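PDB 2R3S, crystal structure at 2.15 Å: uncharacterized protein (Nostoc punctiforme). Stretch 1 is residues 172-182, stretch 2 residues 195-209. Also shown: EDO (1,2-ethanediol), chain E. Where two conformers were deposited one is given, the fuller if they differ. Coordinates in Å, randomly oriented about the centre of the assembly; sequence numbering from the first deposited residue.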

# COMPACT_ATOMS: atom_id res chain seq x y z
N ILE A 172 27.95 -16.82 -2.83
CA ILE A 172 27.87 -15.73 -3.80
C ILE A 172 26.70 -14.78 -3.51
O ILE A 172 25.54 -15.20 -3.42
N SER A 173 27.01 -13.48 -3.46
CA SER A 173 26.22 -12.44 -2.80
C SER A 173 25.90 -12.85 -1.37
O SER A 173 24.75 -12.91 -0.95
N ALA A 174 26.97 -13.11 -0.63
CA ALA A 174 26.93 -13.49 0.77
C ALA A 174 26.07 -12.56 1.65
O ALA A 174 25.46 -13.01 2.61
N SER A 175 25.98 -11.28 1.32
CA SER A 175 25.12 -10.36 2.06
C SER A 175 25.48 -10.39 3.55
O SER A 175 26.64 -10.18 3.89
N HIS A 176 24.50 -10.60 4.42
CA HIS A 176 24.72 -10.85 5.86
C HIS A 176 25.64 -12.03 6.20
O HIS A 176 26.07 -12.18 7.36
N GLY A 177 25.89 -12.89 5.22
CA GLY A 177 26.74 -14.06 5.38
C GLY A 177 26.18 -15.27 6.10
O GLY A 177 26.88 -16.26 6.28
N LEU A 178 24.91 -15.24 6.49
CA LEU A 178 24.38 -16.29 7.37
C LEU A 178 24.32 -17.69 6.70
O LEU A 178 24.40 -18.70 7.40
N PHE A 179 24.15 -17.75 5.39
CA PHE A 179 24.09 -19.07 4.72
C PHE A 179 25.41 -19.84 4.81
O PHE A 179 25.44 -20.95 5.34
N GLY A 180 26.49 -19.22 4.36
CA GLY A 180 27.82 -19.80 4.52
C GLY A 180 28.24 -19.97 5.96
O GLY A 180 28.87 -20.96 6.31
N ILE A 181 27.89 -18.99 6.81
CA ILE A 181 28.21 -19.06 8.23
C ILE A 181 27.57 -20.27 8.88
O ILE A 181 28.21 -20.96 9.66
N ALA A 182 26.31 -20.55 8.56
CA ALA A 182 25.65 -21.76 9.09
C ALA A 182 26.30 -23.05 8.60
O ALA A 182 26.39 -24.01 9.36
N VAL A 195 31.51 -13.88 -1.38
CA VAL A 195 31.67 -12.90 -2.45
C VAL A 195 30.58 -11.87 -2.35
O VAL A 195 29.40 -12.21 -2.42
N ASP A 196 30.95 -10.61 -2.19
CA ASP A 196 29.98 -9.50 -2.29
C ASP A 196 30.75 -8.20 -2.46
O ASP A 196 31.98 -8.21 -2.50
N TRP A 197 30.05 -7.08 -2.53
CA TRP A 197 30.71 -5.79 -2.49
C TRP A 197 31.40 -5.61 -1.13
O TRP A 197 30.94 -6.13 -0.11
N ALA A 198 32.51 -4.89 -1.11
CA ALA A 198 33.32 -4.77 0.10
C ALA A 198 32.53 -4.28 1.31
O ALA A 198 32.70 -4.80 2.40
N SER A 199 31.71 -3.25 1.15
CA SER A 199 30.96 -2.70 2.27
C SER A 199 29.92 -3.68 2.82
O SER A 199 29.55 -3.60 3.99
N VAL A 200 29.47 -4.62 1.99
CA VAL A 200 28.50 -5.63 2.43
C VAL A 200 29.20 -6.72 3.21
O VAL A 200 28.71 -7.14 4.25
N LEU A 201 30.34 -7.17 2.72
CA LEU A 201 31.16 -8.16 3.42
C LEU A 201 31.62 -7.75 4.81
O LEU A 201 31.96 -8.61 5.62
N GLU A 202 31.64 -6.45 5.10
CA GLU A 202 31.91 -6.00 6.46
C GLU A 202 30.85 -6.55 7.41
O GLU A 202 31.18 -7.00 8.51
N VAL A 203 29.58 -6.59 6.96
CA VAL A 203 28.50 -7.19 7.77
C VAL A 203 28.70 -8.71 7.95
O VAL A 203 28.62 -9.24 9.07
N ALA A 204 28.94 -9.39 6.83
CA ALA A 204 29.21 -10.83 6.79
C ALA A 204 30.34 -11.22 7.72
O ALA A 204 30.25 -12.22 8.46
N LYS A 205 31.41 -10.44 7.70
CA LYS A 205 32.57 -10.70 8.56
C LYS A 205 32.18 -10.55 10.01
O LYS A 205 32.53 -11.38 10.84
N GLU A 206 31.46 -9.48 10.30
CA GLU A 206 31.01 -9.24 11.65
C GLU A 206 30.12 -10.36 12.14
O GLU A 206 30.25 -10.80 13.29
N ASN A 207 29.22 -10.84 11.28
CA ASN A 207 28.38 -11.99 11.63
C ASN A 207 29.18 -13.29 11.81
O ASN A 207 28.87 -14.08 12.70
N ALA A 208 30.22 -13.51 11.01
CA ALA A 208 31.10 -14.67 11.20
C ALA A 208 31.80 -14.58 12.55
O ALA A 208 31.90 -15.55 13.30
N ARG A 209 32.31 -13.39 12.84
CA ARG A 209 32.89 -13.07 14.16
C ARG A 209 31.90 -13.41 15.29
O ARG A 209 32.19 -14.22 16.15

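The two stretches run side by side in the same direction, first as neighbouring parallel strands and then as two helices whose axes cross at -30° and approach to 9.8 Å. Contact begins at Ile172, which forms a parallel bridge with Val195. Both side chains project to the same face of the sheet, Ile172 with chi1 m and chi2 t and Val195 with chi1 t, and both are buried.

Ser173 leaves the strand with a positive phi, and its CA-to-CB bond points away from stretch 2. In the p rotamer its hydroxyl turns back on the local backbone, where OG donates to Ile172 O at 2.5 Å. A 1,2-ethanediol, probably carried over from the crystallisation liquor, sits beside this residue: its O1 lies 2.4 Å from Ser173 O, a very short separation, and 2.6 Å from Ser173 OG. The diol also reaches the next serine, with its C2 3.4 Å from Ser175 CB.

At Ala174 the backbone pairing continues, Ala174 N donating to Val195 O at 3.1 Å. The methyl group points toward stretch 2 and meets the end of Leu201 (chi1 m, chi2 t), with Ala174 CB 4.4 Å from Leu201 CD2. Although the CA-to-CB bond of Leu201 points away, this rotamer brings its tip back to the contact.

Ala174 opens a type II' turn that ends at Gly177 and is closed by a 2.6 Å hydrogen bond from Gly177 N to Ala174 O. The turn is also held from outside by Asp196, whose side chain points toward stretch 1. Asp196 OD2 accepts from Ser175 N at 2.9 Å, while Asp196 OD1 accepts from Trp197 N at 2.8 Å, so the carboxylate links the turn to the backbone of Trp197. Ser175, chi1 t, directs its CB away; its backbone supplies the packing surface, with Ser175 CA 3.5 Å from CG1 of Val200 (chi1 t) and Ser175 O 3.4 Å from Ala204 CB.

His176 likewise points away at CB, and its imidazole (chi1 p) serves its own stretch, ND1 accepting from Leu178 N at 3.1 Å. Its carbonyl faces the other helix: Asn207 ND2, from an m side chain, donates to His176 O at 2.9 Å, and Ala204 CA makes a CA-H...O contact with the same oxygen at 3.5 Å. Val203 CG1 adds an apolar neighbour 4.2 Å from His176 CA.

Gly177, the N-cap of the first helix, marks a tight approach, its CA 3.9 Å from Ala204 CB. A CB here would clash with that methyl, and the positive phi also favours glycine.

Leu178 (m, t) points sideways, but its end nears Asn207: Leu178 CD2 lies 4.1 Å from Asn207 CB. Phe179, Gly180 and Ala182 make no contact with stretch 2. Ile181 (m, t) instead points toward stretch 2: its CD1 lies 3.6 Å from Ala204 O, 3.7 Å from Asn207 CB and 3.5 Å from Ala208 N, while Ile181 CG1 packs 4.1 Å from Ala208 CB.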

# COMPACT_ATOMS: atom_id res chain seq x y z
CB ILE A 172 27.75 -16.28 -5.26
CG1 ILE A 172 28.99 -17.09 -5.64
CG2 ILE A 172 27.52 -15.14 -6.27
CD1 ILE A 172 28.86 -17.82 -6.95
CB SER A 173 24.96 -12.05 -3.59
OG SER A 173 24.09 -13.14 -3.68
CB ALA A 174 28.36 -13.59 1.29
CB SER A 175 23.63 -10.68 1.75
OG SER A 175 22.75 -9.89 2.50
CB HIS A 176 23.37 -11.09 6.54
CG HIS A 176 22.45 -11.95 5.74
ND1 HIS A 176 22.58 -13.32 5.69
CD2 HIS A 176 21.45 -11.64 4.88
CE1 HIS A 176 21.69 -13.82 4.86
NE2 HIS A 176 21.00 -12.82 4.34
CB LEU A 178 23.00 -15.92 7.95
CG LEU A 178 22.91 -14.69 8.87
CD1 LEU A 178 21.55 -14.61 9.55
CD2 LEU A 178 24.03 -14.66 9.91
CB PHE A 179 23.56 -18.96 3.28
CG PHE A 179 22.10 -18.55 3.23
CD1 PHE A 179 21.10 -19.51 3.35
CD2 PHE A 179 21.73 -17.22 3.15
CE1 PHE A 179 19.75 -19.15 3.35
CE2 PHE A 179 20.38 -16.84 3.14
CZ PHE A 179 19.39 -17.81 3.24
CB ILE A 181 27.80 -17.75 8.98
CG1 ILE A 181 28.74 -16.61 8.59
CG2 ILE A 181 27.84 -17.95 10.46
CD1 ILE A 181 28.18 -15.20 8.76
CB ALA A 182 24.14 -21.76 8.75
CB VAL A 195 31.57 -13.59 -3.85
CG1 VAL A 195 31.70 -12.57 -4.97
CG2 VAL A 195 32.63 -14.68 -4.01
CB ASP A 196 29.07 -9.43 -1.06
CG ASP A 196 27.64 -8.99 -1.40
OD1 ASP A 196 27.48 -7.99 -2.14
OD2 ASP A 196 26.68 -9.62 -0.91
CB TRP A 197 29.73 -4.66 -2.76
CG TRP A 197 28.93 -4.83 -4.01
CD1 TRP A 197 27.57 -5.03 -4.08
CD2 TRP A 197 29.41 -4.81 -5.35
NE1 TRP A 197 27.18 -5.14 -5.39
CE2 TRP A 197 28.29 -5.01 -6.20
CE3 TRP A 197 30.67 -4.62 -5.93
CZ2 TRP A 197 28.39 -5.03 -7.60
CZ3 TRP A 197 30.78 -4.65 -7.32
CH2 TRP A 197 29.65 -4.86 -8.14
CB ALA A 198 34.55 -3.87 -0.14
CB SER A 199 30.29 -1.41 1.86
OG SER A 199 29.32 -1.62 0.83
CB VAL A 200 27.70 -6.22 1.25
CG1 VAL A 200 26.76 -7.34 1.73
CG2 VAL A 200 26.94 -5.10 0.50
CB LEU A 201 32.39 -8.53 2.58
CG LEU A 201 32.12 -9.29 1.29
CD1 LEU A 201 33.37 -9.26 0.43
CD2 LEU A 201 31.66 -10.71 1.59
CB GLU A 202 31.98 -4.48 6.52
CG GLU A 202 33.24 -3.91 5.85
CD GLU A 202 34.52 -4.52 6.39
OE1 GLU A 202 34.66 -4.69 7.63
OE2 GLU A 202 35.40 -4.85 5.57
CB VAL A 203 27.10 -6.92 7.15
CG1 VAL A 203 25.98 -7.49 8.07
CG2 VAL A 203 26.91 -5.43 6.86
CB ALA A 204 29.52 -11.28 5.34
CB LYS A 205 33.74 -9.75 8.25
CG LYS A 205 34.74 -10.30 7.25
CD LYS A 205 35.35 -9.20 6.38
CE LYS A 205 36.28 -8.28 7.13
NZ LYS A 205 36.48 -7.01 6.35
CB GLU A 206 30.29 -7.88 11.71
CG GLU A 206 29.88 -7.40 13.12
CD GLU A 206 31.00 -7.50 14.18
OE1 GLU A 206 32.23 -7.49 13.83
OE2 GLU A 206 30.61 -7.59 15.37
CB ASN A 207 27.20 -12.15 10.63
CG ASN A 207 26.09 -11.13 10.87
OD1 ASN A 207 25.84 -10.72 12.00
ND2 ASN A 207 25.43 -10.70 9.81
CB ALA A 208 32.11 -14.78 10.08
CB ARG A 209 33.28 -11.60 14.18
CG ARG A 209 34.58 -11.28 14.85
CD ARG A 209 34.34 -10.84 16.25
NE ARG A 209 33.63 -9.55 16.31
CZ ARG A 209 32.69 -9.22 17.20
NH1 ARG A 209 32.27 -10.07 18.14
NH2 ARG A 209 32.13 -8.02 17.15
C1 EDO E . 21.46 -12.24 -0.73
O1 EDO E . 22.48 -12.75 -1.67
C2 EDO E . 21.22 -10.72 -0.71
O2 EDO E . 20.26 -10.21 -1.65